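Cellulase (Bacillus sp. BG-CS10, PDB 5E09) probably hydrolyses internal beta-1,4-glucosidic bonds of cellulose with a glycoside hydrolase family 5 catalytic domain that is joined to carbohydrate-binding modules. Local coordinates at residues I110-Y124 with Q160-F174. Sequence-based numbering, arbitrary orientation.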
loop_
_atom_site.group_PDB
_atom_site.type_symbol
_atom_site.label_atom_id
_atom_site.label_comp_id
_atom_site.label_asym_id
_atom_site.label_seq_id
_atom_site.Cartn_x
_atom_site.Cartn_y
_atom_site.Cartn_z
ATOM N N ILE A 110 -1.511 22.228 10.923
ATOM C CA ILE A 110 -2.131 21.731 12.152
ATOM C C ILE A 110 -1.003 21.337 13.104
ATOM O O ILE A 110 -1.072 21.520 14.319
ATOM C CB ILE A 110 -3.030 20.511 11.885
ATOM C CG1 ILE A 110 -4.115 20.862 10.864
ATOM C CG2 ILE A 110 -3.652 20.014 13.181
ATOM C CD1 ILE A 110 -5.046 19.713 10.544
ATOM N N TYR A 111 0.039 20.790 12.486
ATOM C CA TYR A 111 1.284 20.331 13.101
ATOM C C TYR A 111 1.904 21.315 14.103
ATOM O O TYR A 111 2.618 20.916 15.022
ATOM C CB TYR A 111 2.259 20.030 11.958
ATOM C CG TYR A 111 3.680 19.672 12.306
ATOM C CD1 TYR A 111 4.045 18.348 12.543
ATOM C CD2 TYR A 111 4.677 20.638 12.312
ATOM C CE1 TYR A 111 5.356 18.004 12.829
ATOM C CE2 TYR A 111 5.991 20.303 12.596
ATOM C CZ TYR A 111 6.323 18.984 12.853
ATOM O OH TYR A 111 7.624 18.642 13.138
ATOM N N ASN A 112 1.601 22.599 13.928
ATOM C CA ASN A 112 2.280 23.675 14.639
ATOM C C ASN A 112 1.496 24.243 15.814
ATOM O O ASN A 112 1.518 25.445 16.056
ATOM C CB ASN A 112 2.590 24.807 13.662
ATOM C CG ASN A 112 4.009 24.768 13.166
ATOM O OD1 ASN A 112 4.879 25.466 13.689
ATOM N ND2 ASN A 112 4.261 23.941 12.153
HETATM N N MSE A 113 0.815 23.385 16.553
HETATM C CA MSE A 113 -0.129 23.866 17.539
HETATM C C MSE A 113 0.530 24.347 18.822
HETATM O O MSE A 113 0.074 25.314 19.433
HETATM C CB MSE A 113 -1.136 22.776 17.862
HETATM C CG MSE A 113 -2.495 23.329 18.117
HETATM SE SE MSE A 113 -3.733 21.896 18.302
HETATM C CE MSE A 113 -5.330 22.951 18.565
ATOM N N GLU A 114 1.595 23.665 19.226
ATOM C CA GLU A 114 2.355 24.040 20.415
ATOM C C GLU A 114 2.774 25.512 20.386
ATOM O O GLU A 114 2.721 26.203 21.402
ATOM C CB GLU A 114 3.588 23.144 20.549
ATOM C CG GLU A 114 4.372 23.334 21.835
ATOM C CD GLU A 114 5.457 22.280 22.009
ATOM O OE1 GLU A 114 5.564 21.388 21.142
ATOM O OE2 GLU A 114 6.205 22.345 23.010
ATOM N N HIS A 115 3.158 25.992 19.209
ATOM C CA HIS A 115 3.741 27.319 19.083
ATOM C C HIS A 115 2.871 28.274 18.279
ATOM O O HIS A 115 3.330 29.334 17.861
ATOM C CB HIS A 115 5.127 27.210 18.444
ATOM C CG HIS A 115 6.076 26.352 19.218
ATOM N ND1 HIS A 115 6.155 26.385 20.596
ATOM C CD2 HIS A 115 6.969 25.418 18.816
ATOM C CE1 HIS A 115 7.061 25.518 21.006
ATOM N NE2 HIS A 115 7.572 24.917 19.944
ATOM N N ASN A 116 1.614 27.900 18.072
ATOM C CA ASN A 116 0.703 28.704 17.265
ATOM C C ASN A 116 -0.761 28.455 17.615
ATOM O O ASN A 116 -1.664 28.783 16.841
ATOM C CB ASN A 116 1.045 28.556 15.781
ATOM C CG ASN A 116 0.412 29.627 14.921
ATOM O OD1 ASN A 116 0.031 30.691 15.411
ATOM N ND2 ASN A 116 0.287 29.348 13.625
ATOM N N TYR A 117 -0.974 27.873 18.794
ATOM C CA TYR A 117 -2.281 27.391 19.233
ATOM C C TYR A 117 -3.530 28.123 18.760
ATOM O O TYR A 117 -4.415 27.520 18.145
ATOM C CB TYR A 117 -2.320 27.302 20.760
ATOM C CG TYR A 117 -3.476 26.477 21.280
ATOM C CD1 TYR A 117 -3.355 25.103 21.429
ATOM C CD2 TYR A 117 -4.691 27.067 21.606
ATOM C CE1 TYR A 117 -4.402 24.344 21.892
ATOM C CE2 TYR A 117 -5.749 26.309 22.071
ATOM C CZ TYR A 117 -5.597 24.949 22.213
ATOM O OH TYR A 117 -6.642 24.184 22.680
ATOM N N ASP A 118 -3.605 29.416 19.058
ATOM C CA ASP A 118 -4.833 30.173 18.841
ATOM C C ASP A 118 -5.216 30.220 17.367
ATOM O O ASP A 118 -6.384 30.020 17.016
ATOM C CB ASP A 118 -4.694 31.588 19.407
ATOM C CG ASP A 118 -4.528 31.600 20.928
ATOM O OD1 ASP A 118 -5.046 30.678 21.597
ATOM O OD2 ASP A 118 -3.877 32.526 21.457
ATOM N N GLU A 119 -4.235 30.463 16.505
ATOM C CA GLU A 119 -4.500 30.515 15.072
ATOM C C GLU A 119 -4.933 29.153 14.537
ATOM O O GLU A 119 -5.890 29.059 13.770
ATOM C CB GLU A 119 -3.272 30.998 14.299
ATOM C CG GLU A 119 -3.535 31.144 12.802
ATOM C CD GLU A 119 -2.272 31.403 11.995
ATOM O OE1 GLU A 119 -1.165 31.224 12.548
ATOM O OE2 GLU A 119 -2.390 31.784 10.809
ATOM N N VAL A 120 -4.225 28.105 14.940
ATOM C CA VAL A 120 -4.530 26.762 14.463
ATOM C C VAL A 120 -5.947 26.358 14.862
ATOM O O VAL A 120 -6.737 25.919 14.018
ATOM C CB VAL A 120 -3.521 25.732 14.993
ATOM C CG1 VAL A 120 -4.025 24.318 14.741
ATOM C CG2 VAL A 120 -2.160 25.946 14.340
HETATM N N MSE A 121 -6.275 26.531 16.140
HETATM C CA MSE A 121 -7.633 26.282 16.609
HETATM C C MSE A 121 -8.655 27.109 15.841
HETATM O O MSE A 121 -9.742 26.625 15.524
HETATM C CB MSE A 121 -7.750 26.576 18.098
HETATM C CG MSE A 121 -6.943 25.638 18.958
HETATM SE SE MSE A 121 -7.483 23.768 18.739
HETATM C CE MSE A 121 -9.263 23.909 19.524
ATOM N N ALA A 122 -8.304 28.355 15.538
ATOM C CA ALA A 122 -9.212 29.227 14.796
ATOM C C ALA A 122 -9.511 28.686 13.390
ATOM O O ALA A 122 -10.676 28.596 12.990
ATOM C CB ALA A 122 -8.642 30.634 14.711
ATOM N N LYS A 123 -8.461 28.327 12.652
ATOM C CA LYS A 123 -8.608 27.810 11.290
ATOM C C LYS A 123 -9.348 26.481 11.273
ATOM O O LYS A 123 -10.210 26.251 10.436
ATOM C CB LYS A 123 -7.246 27.622 10.620
ATOM C CG LYS A 123 -6.443 28.882 10.437
ATOM C CD LYS A 123 -5.171 28.615 9.644
ATOM C CE LYS A 123 -5.484 28.145 8.234
ATOM N NZ LYS A 123 -4.248 28.006 7.409
ATOM N N TYR A 124 -8.967 25.603 12.194
ATOM C CA TYR A 124 -9.572 24.288 12.343
ATOM C C TYR A 124 -11.073 24.422 12.602
ATOM O O TYR A 124 -11.908 23.736 11.979
ATOM C CB TYR A 124 -8.874 23.547 13.483
ATOM C CG TYR A 124 -9.283 22.107 13.687
ATOM C CD1 TYR A 124 -8.817 21.104 12.848
ATOM C CD2 TYR A 124 -10.099 21.744 14.754
ATOM C CE1 TYR A 124 -9.174 19.779 13.052
ATOM C CE2 TYR A 124 -10.461 20.436 14.961
ATOM C CZ TYR A 124 -9.998 19.456 14.110
ATOM O OH TYR A 124 -10.362 18.146 14.328
ATOM N N GLN A 160 5.099 12.796 22.375
ATOM C CA GLN A 160 5.173 13.290 23.754
ATOM C C GLN A 160 3.769 13.584 24.306
ATOM O O GLN A 160 2.775 13.402 23.602
ATOM C CB GLN A 160 6.077 14.530 23.832
ATOM C CG GLN A 160 5.954 15.489 22.648
ATOM C CD GLN A 160 7.183 16.379 22.468
ATOM O OE1 GLN A 160 8.313 15.891 22.414
ATOM N NE2 GLN A 160 6.963 17.687 22.361
ATOM N N GLU A 161 3.689 14.028 25.560
ATOM C CA GLU A 161 2.409 14.149 26.272
ATOM C C GLU A 161 1.502 15.272 25.751
ATOM O O GLU A 161 0.276 15.089 25.562
ATOM C CB GLU A 161 2.665 14.363 27.770
ATOM C CG GLU A 161 3.289 13.166 28.488
ATOM C CD GLU A 161 3.595 13.441 29.954
ATOM O OE1 GLU A 161 3.502 14.615 30.376
ATOM O OE2 GLU A 161 3.934 12.479 30.682
ATOM N N ASN A 162 2.100 16.440 25.526
ATOM C CA ASN A 162 1.334 17.575 25.034
ATOM C C ASN A 162 0.770 17.279 23.649
ATOM O O ASN A 162 -0.228 17.874 23.245
ATOM C CB ASN A 162 2.176 18.861 25.013
ATOM C CG ASN A 162 3.541 18.672 24.370
ATOM O OD1 ASN A 162 3.867 17.598 23.864
ATOM N ND2 ASN A 162 4.339 19.732 24.372
ATOM N N HIS A 163 1.404 16.354 22.931
ATOM C CA HIS A 163 0.866 15.884 21.661
ATOM C C HIS A 163 -0.496 15.231 21.877
ATOM O O HIS A 163 -1.474 15.595 21.221
ATOM C CB HIS A 163 1.825 14.900 20.989
ATOM C CG HIS A 163 3.060 15.541 20.438
ATOM N ND1 HIS A 163 3.986 14.845 19.688
ATOM C CD2 HIS A 163 3.522 16.809 20.526
ATOM C CE1 HIS A 163 4.964 15.661 19.336
ATOM N NE2 HIS A 163 4.710 16.858 19.833
ATOM N N HIS A 164 -0.551 14.273 22.801
ATOM C CA HIS A 164 -1.801 13.595 23.140
ATOM C C HIS A 164 -2.867 14.606 23.522
ATOM O O HIS A 164 -4.028 14.501 23.097
ATOM C CB HIS A 164 -1.598 12.604 24.285
ATOM C CG HIS A 164 -0.560 11.563 24.007
ATOM N ND1 HIS A 164 -0.596 10.758 22.894
ATOM C CD2 HIS A 164 0.528 11.181 24.720
ATOM C CE1 HIS A 164 0.436 9.926 22.921
ATOM N NE2 HIS A 164 1.129 10.165 24.017
ATOM N N ALA A 165 -2.467 15.594 24.319
ATOM C CA ALA A 165 -3.411 16.639 24.706
ATOM C C ALA A 165 -3.933 17.397 23.481
ATOM O O ALA A 165 -5.138 17.656 23.367
ATOM C CB ALA A 165 -2.770 17.592 25.686
ATOM N N PHE A 166 -3.031 17.738 22.564
ATOM C CA PHE A 166 -3.401 18.456 21.342
ATOM C C PHE A 166 -4.398 17.672 20.494
ATOM O O PHE A 166 -5.381 18.231 19.998
ATOM C CB PHE A 166 -2.164 18.772 20.495
ATOM C CG PHE A 166 -1.226 19.761 21.124
ATOM C CD1 PHE A 166 -1.681 20.677 22.062
ATOM C CD2 PHE A 166 0.118 19.781 20.770
ATOM C CE1 PHE A 166 -0.815 21.587 22.640
ATOM C CE2 PHE A 166 0.991 20.687 21.346
ATOM C CZ PHE A 166 0.524 21.593 22.281
ATOM N N LEU A 167 -4.136 16.379 20.315
ATOM C CA LEU A 167 -5.020 15.553 19.508
ATOM C C LEU A 167 -6.379 15.456 20.177
ATOM O O LEU A 167 -7.408 15.535 19.504
ATOM C CB LEU A 167 -4.434 14.160 19.280
ATOM C CG LEU A 167 -5.324 13.224 18.456
ATOM C CD1 LEU A 167 -5.801 13.898 17.170
ATOM C CD2 LEU A 167 -4.603 11.934 18.139
ATOM N N GLU A 168 -6.395 15.307 21.499
ATOM C CA GLU A 168 -7.679 15.222 22.189
ATOM C C GLU A 168 -8.467 16.527 22.060
ATOM O O GLU A 168 -9.693 16.508 21.931
ATOM C CB GLU A 168 -7.493 14.859 23.663
ATOM C CG GLU A 168 -8.819 14.714 24.400
ATOM C CD GLU A 168 -8.771 13.689 25.523
ATOM O OE1 GLU A 168 -7.666 13.194 25.833
ATOM O OE2 GLU A 168 -9.845 13.376 26.091
ATOM N N GLU A 169 -7.766 17.658 22.076
ATOM C CA GLU A 169 -8.431 18.948 21.925
ATOM C C GLU A 169 -8.979 19.135 20.514
ATOM O O GLU A 169 -10.066 19.682 20.338
ATOM C CB GLU A 169 -7.478 20.094 22.277
ATOM C CG GLU A 169 -7.124 20.159 23.757
ATOM C CD GLU A 169 -5.829 20.911 24.026
ATOM O OE1 GLU A 169 -5.466 21.795 23.218
ATOM O OE2 GLU A 169 -5.171 20.613 25.048
ATOM N N LEU A 170 -8.225 18.692 19.511
ATOM C CA LEU A 170 -8.707 18.751 18.134
ATOM C C LEU A 170 -9.948 17.878 17.956
ATOM O O LEU A 170 -10.952 18.314 17.387
ATOM C CB LEU A 170 -7.614 18.310 17.160
ATOM C CG LEU A 170 -6.463 19.293 16.948
ATOM C CD1 LEU A 170 -5.467 18.685 15.991
ATOM C CD2 LEU A 170 -6.975 20.626 16.419
ATOM N N ASN A 171 -9.866 16.645 18.450
ATOM C CA ASN A 171 -10.959 15.692 18.322
ATOM C C ASN A 171 -12.213 16.189 19.042
ATOM O O ASN A 171 -13.319 16.111 18.501
ATOM C CB ASN A 171 -10.533 14.317 18.855
ATOM C CG ASN A 171 -9.651 13.555 17.869
ATOM O OD1 ASN A 171 -9.696 13.804 16.666
ATOM N ND2 ASN A 171 -8.849 12.622 18.378
ATOM N N THR A 172 -12.024 16.728 20.244
ATOM C CA THR A 172 -13.123 17.242 21.063
ATOM C C THR A 172 -13.771 18.471 20.430
ATOM O O THR A 172 -15.006 18.566 20.341
ATOM C CB THR A 172 -12.635 17.589 22.485
ATOM O OG1 THR A 172 -12.125 16.403 23.102
ATOM C CG2 THR A 172 -13.767 18.129 23.329
ATOM N N ALA A 173 -12.939 19.404 19.977
ATOM C CA ALA A 173 -13.441 20.599 19.297
ATOM C C ALA A 173 -14.252 20.231 18.049
ATOM O O ALA A 173 -15.353 20.742 17.826
ATOM C CB ALA A 173 -12.282 21.528 18.930
ATOM N N PHE A 174 -13.681 19.347 17.237
ATOM C CA PHE A 174 -14.338 18.799 16.054
ATOM C C PHE A 174 -15.720 18.225 16.405
ATOM O O PHE A 174 -16.751 18.625 15.830
ATOM C CB PHE A 174 -13.417 17.738 15.437
ATOM C CG PHE A 174 -14.086 16.808 14.472
ATOM C CD1 PHE A 174 -14.521 17.258 13.235
ATOM C CD2 PHE A 174 -14.230 15.467 14.783
ATOM C CE1 PHE A 174 -15.121 16.391 12.332
ATOM C CE2 PHE A 174 -14.825 14.586 13.888
ATOM C CZ PHE A 174 -15.275 15.051 12.656
#
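Over one face of the Tyr-124 ring sits Leu-170, its CD2 3.7 Å from the ring centroid and 9° off the normal, a nearly centred CH-pi contact. The ring of Tyr-117 carries Met-121 CG of its own helix on one face, while Glu-169 OE1 lies at its edge, near the ring plane. Phe-166 has Met-113 CB over one face and Asn-162 O of its own helix, toward the rim, over the other; the Met-113 selenium lies obliquely, 5.0 Å from the centroid, in a Met-aromatic contact, and Glu-114 lays its CB 3.7 Å from Phe-166 CE2. Leu-170 gathers most of the apolar contacts: its CD2 also meets Met-113 CE at 3.6 Å, and its CD1 reaches Ile-110 CG2. The methyl of Met-121, folded back by bends at chi2 and chi3, touches Ala-173 CB.

Two phenol hydroxyls bridge the segments. With CG anti to the backbone N (chi1 -174°), Tyr-124 extends across to the neighbouring helix and donates to Leu-170 O (OH to O 3.1 Å) from above the carbonyl plane, opposite the helical donor Phe-174 N. Tyr-117 OH donates to Glu-169 OE1 at 2.7 Å, again from above the acceptor plane. A leucine in place of Tyr-124 would probably leave Leu-170 O with its helical bond but no cross-helix donor, and Leu-170 CD2 without its aromatic platform.

Helices 117-134 and 161-181, whose facing segments cross at -32°, follow successive strands of the TIM barrel. The contact, shared with residues 110-114, is chiefly apolar, Tyr-124 adding a CH-pi face and a hydroxyl bond, Tyr-117 a hydroxyl bond.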